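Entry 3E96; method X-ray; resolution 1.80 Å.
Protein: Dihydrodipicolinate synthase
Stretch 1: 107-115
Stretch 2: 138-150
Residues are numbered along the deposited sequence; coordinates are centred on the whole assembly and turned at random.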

# COMPACT_ATOMS: atom_id res chain seq x y z
N ALA B 107 20.01 -14.36 5.65
CA ALA B 107 19.89 -13.60 4.41
C ALA B 107 21.17 -12.80 4.20
O ALA B 107 21.90 -12.55 5.16
CB ALA B 107 18.69 -12.66 4.47
N ASP B 108 21.43 -12.40 2.96
CA ASP B 108 22.63 -11.64 2.63
C ASP B 108 22.38 -10.14 2.65
O ASP B 108 23.30 -9.35 2.85
CB ASP B 108 23.13 -12.07 1.26
CG ASP B 108 23.54 -13.52 1.23
OD1 ASP B 108 24.55 -13.87 1.89
OD2 ASP B 108 22.85 -14.33 0.57
N ALA B 109 21.13 -9.76 2.44
CA ALA B 109 20.75 -8.35 2.43
C ALA B 109 19.24 -8.26 2.49
O ALA B 109 18.55 -9.27 2.47
CB ALA B 109 21.27 -7.68 1.15
N VAL B 110 18.73 -7.03 2.57
CA VAL B 110 17.29 -6.80 2.58
C VAL B 110 16.95 -5.80 1.49
O VAL B 110 17.80 -5.01 1.07
CB VAL B 110 16.80 -6.20 3.93
CG1 VAL B 110 17.01 -7.20 5.06
CG2 VAL B 110 17.51 -4.88 4.22
N MET B 111 15.71 -5.87 1.00
CA MET B 111 15.22 -4.92 0.01
C MET B 111 14.06 -4.22 0.71
O MET B 111 13.08 -4.86 1.10
CB MET B 111 14.69 -5.61 -1.26
CG MET B 111 14.01 -4.61 -2.24
SD MET B 111 13.10 -5.37 -3.60
CE MET B 111 11.68 -6.02 -2.73
N ILE B 112 14.18 -2.92 0.89
CA ILE B 112 13.12 -2.18 1.54
C ILE B 112 12.11 -1.75 0.50
O ILE B 112 12.42 -0.96 -0.40
CB ILE B 112 13.65 -0.93 2.27
CG1 ILE B 112 14.85 -1.30 3.15
CG2 ILE B 112 12.55 -0.32 3.13
CD1 ILE B 112 15.52 -0.10 3.81
N HIS B 113 10.89 -2.28 0.60
CA HIS B 113 9.82 -1.93 -0.32
C HIS B 113 9.52 -0.45 -0.20
O HIS B 113 9.87 0.17 0.80
CB HIS B 113 8.54 -2.70 0.02
CG HIS B 113 8.53 -4.11 -0.47
ND1 HIS B 113 8.28 -4.44 -1.78
CD2 HIS B 113 8.75 -5.28 0.18
CE1 HIS B 113 8.35 -5.76 -1.92
NE2 HIS B 113 8.64 -6.29 -0.74
N MET B 114 8.89 0.11 -1.22
CA MET B 114 8.50 1.51 -1.17
C MET B 114 7.41 1.52 -0.11
O MET B 114 6.55 0.64 -0.09
CB MET B 114 7.91 1.93 -2.52
CG MET B 114 7.59 3.42 -2.64
SD MET B 114 9.09 4.45 -2.79
CE MET B 114 8.39 6.15 -2.31
N PRO B 115 7.43 2.49 0.81
CA PRO B 115 6.38 2.50 1.84
C PRO B 115 4.99 2.58 1.19
O PRO B 115 4.81 3.27 0.19
CB PRO B 115 6.72 3.74 2.67
CG PRO B 115 7.47 4.63 1.70
CD PRO B 115 8.34 3.64 0.97
N PHE B 138 22.91 -3.37 8.01
CA PHE B 138 23.00 -4.58 7.20
C PHE B 138 22.82 -4.13 5.74
O PHE B 138 22.11 -3.16 5.48
CB PHE B 138 21.86 -5.51 7.62
CG PHE B 138 21.94 -6.90 7.07
CD1 PHE B 138 22.99 -7.74 7.42
CD2 PHE B 138 20.94 -7.39 6.24
CE1 PHE B 138 23.04 -9.05 6.95
CE2 PHE B 138 20.97 -8.70 5.77
CZ PHE B 138 22.03 -9.53 6.13
N PRO B 139 23.45 -4.83 4.78
CA PRO B 139 23.31 -4.44 3.37
C PRO B 139 21.85 -4.27 2.99
O PRO B 139 21.03 -5.16 3.22
CB PRO B 139 23.99 -5.58 2.63
CG PRO B 139 25.11 -5.94 3.58
CD PRO B 139 24.38 -5.97 4.91
N SER B 140 21.53 -3.13 2.39
CA SER B 140 20.15 -2.82 2.02
C SER B 140 19.99 -2.26 0.62
O SER B 140 20.87 -1.57 0.10
CB SER B 140 19.56 -1.79 2.99
OG SER B 140 19.72 -2.16 4.34
N LEU B 141 18.85 -2.57 0.01
CA LEU B 141 18.49 -2.04 -1.30
C LEU B 141 17.16 -1.35 -1.05
O LEU B 141 16.45 -1.69 -0.10
CB LEU B 141 18.27 -3.14 -2.34
CG LEU B 141 19.47 -3.93 -2.85
CD1 LEU B 141 19.85 -5.00 -1.84
CD2 LEU B 141 19.10 -4.57 -4.18
N VAL B 142 16.82 -0.38 -1.89
CA VAL B 142 15.54 0.30 -1.75
C VAL B 142 14.79 0.19 -3.08
O VAL B 142 15.41 0.25 -4.15
CB VAL B 142 15.70 1.80 -1.40
CG1 VAL B 142 16.44 1.94 -0.06
CG2 VAL B 142 16.44 2.52 -2.50
N TYR B 143 13.48 -0.01 -3.00
CA TYR B 143 12.64 -0.11 -4.19
C TYR B 143 11.99 1.27 -4.31
O TYR B 143 11.12 1.63 -3.53
CB TYR B 143 11.55 -1.18 -4.01
CG TYR B 143 10.96 -1.63 -5.32
CD1 TYR B 143 11.61 -2.58 -6.12
CD2 TYR B 143 9.76 -1.09 -5.79
CE1 TYR B 143 11.09 -2.97 -7.36
CE2 TYR B 143 9.23 -1.47 -7.03
CZ TYR B 143 9.90 -2.41 -7.80
OH TYR B 143 9.38 -2.79 -9.02
N PHE B 144 12.44 2.03 -5.30
CA PHE B 144 12.00 3.41 -5.53
C PHE B 144 11.04 3.43 -6.73
O PHE B 144 11.47 3.30 -7.87
CB PHE B 144 13.24 4.24 -5.83
CG PHE B 144 13.08 5.71 -5.59
CD1 PHE B 144 13.06 6.22 -4.30
CD2 PHE B 144 12.97 6.59 -6.66
CE1 PHE B 144 12.93 7.59 -4.07
CE2 PHE B 144 12.85 7.96 -6.45
CZ PHE B 144 12.83 8.46 -5.15
N LYS B 145 9.74 3.63 -6.46
CA LYS B 145 8.77 3.60 -7.54
C LYS B 145 7.70 4.69 -7.62
O LYS B 145 6.83 4.63 -8.49
CB LYS B 145 8.05 2.25 -7.54
CG LYS B 145 7.11 2.05 -6.37
CD LYS B 145 6.30 0.78 -6.56
CE LYS B 145 5.19 0.65 -5.54
NZ LYS B 145 4.35 -0.55 -5.84
N ASP B 146 7.75 5.68 -6.73
CA ASP B 146 6.75 6.75 -6.75
C ASP B 146 7.28 7.99 -7.50
O ASP B 146 8.16 8.69 -7.01
CB ASP B 146 6.36 7.14 -5.32
CG ASP B 146 5.20 8.11 -5.28
OD1 ASP B 146 4.83 8.65 -6.34
OD2 ASP B 146 4.66 8.35 -4.18
N PRO B 147 6.73 8.27 -8.69
CA PRO B 147 7.18 9.44 -9.46
C PRO B 147 6.99 10.77 -8.74
O PRO B 147 7.65 11.75 -9.08
CB PRO B 147 6.36 9.35 -10.74
CG PRO B 147 5.08 8.73 -10.26
CD PRO B 147 5.57 7.64 -9.34
N GLU B 148 6.09 10.79 -7.77
CA GLU B 148 5.81 12.01 -7.02
C GLU B 148 6.90 12.35 -6.02
O GLU B 148 6.91 13.44 -5.44
CB GLU B 148 4.47 11.88 -6.28
CG GLU B 148 3.26 11.82 -7.19
CD GLU B 148 3.06 13.10 -7.97
OE1 GLU B 148 2.97 14.17 -7.34
OE2 GLU B 148 3.00 13.04 -9.22
N ILE B 149 7.81 11.41 -5.79
CA ILE B 149 8.91 11.62 -4.86
C ILE B 149 10.20 11.91 -5.62
O ILE B 149 10.63 11.13 -6.47
CB ILE B 149 9.11 10.38 -3.94
CG1 ILE B 149 7.84 10.13 -3.12
CG2 ILE B 149 10.31 10.59 -3.03
CD1 ILE B 149 7.47 11.26 -2.17
N SER B 150 10.82 13.04 -5.31
CA SER B 150 12.05 13.47 -5.96
C SER B 150 13.21 12.49 -5.89
O SER B 150 13.42 11.82 -4.87
CB SER B 150 12.52 14.80 -5.37
OG SER B 150 13.79 15.15 -5.88

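Two neighbouring strands of dihydrodipicolinate synthase, 109-112 and 140-144, run parallel with their axes 19° apart and 4.5 Å from each other at closest approach; together the two stretches bury 762 Å² between them. Four backbone hydrogen bonds form the spine of the contact. Val110 N donates to Pro139 O (3.0 Å), and Val110 O accepts from Leu141 N (2.9 Å); Ile112 N then donates to Leu141 O (2.8 Å, nearly linear at 175°), and Ile112 O accepts from Tyr143 N (3.0 Å). In the manner of parallel strands, Val110 and Ile112 each use both their N and O to reach the residues before and after their register partners, Ser140 and Val142. Weaker CA-H...O contacts fill in between, from Ser140 CA to Val110 O (3.3 Å) and from Met111 CA to Leu141 O (3.5 Å).

Side chains alternate across the sheet. Val110, Ile112, Ser140 and Val142 share one face, where the beta-branched residues suit the extended backbone; Ile112 CD1 lies 4.5 Å from Val142 CG1. Ser140, buried here, satisfies its hydroxyl within its own stretch, OG donating to Phe138 O (2.8 Å), while the same OG sits 3.5 Å from Val110 CG2. Met111 and Leu141 occupy the other face, with their CB atoms 4.5 Å apart. The compact Ala109 packs closely on Pro139, its CB being 3.7 Å from Pro139 CB and 3.3 Å from Pro139 O; Leu141 CD1 also reaches to 4.3 Å from Ala109 CB.

Two aromatic rings, of Phe138 and Tyr143, add to the contact. Phe138, with chi1 in t, lays its ring along the start of the first stretch: the ring edge meets Ala107 O at CZ (3.2 Å) and Val110 CG1 at CD2 (4.1 Å), and CE2 comes within 3.4 Å of Ala109 CA. Farther along, Tyr143 sets its CB 4.1 Å from His113 CA, and its ring meets the extended Met111 side chain obliquely, with SD 4.0 Å from CD1. The end of the tyrosine leads away, and its OH is hydrogen-bonded elsewhere in the structure.

Met114 has the largest covered area of any residue in the contact, 130 Å². Its long, flexible side chain, t, p, t from chi1 to chi3, follows the second stretch beyond the hydrogen-bonded pairs. CB packs 3.4 Å from Tyr143 O, SD lies 4.1 Å from Phe144 CA and obliquely 5.3 Å from the Phe144 ring centroid, and CE reaches Asp146 CB (3.8 Å) and Ile149 CG1 (4.1 Å). SD also stands 3.8 Å from Lys145 N, a polar atom that this contact buries without a partner. The type I turn from Asp146 to Ile149 brings Ile149 back toward the methionine; Ile149 N donates to Asp146 O (3.0 Å), and Asp146 OD1 accepts from Glu148 N (2.9 Å), while Pro147 and Glu148 remain exposed, clear of the contact.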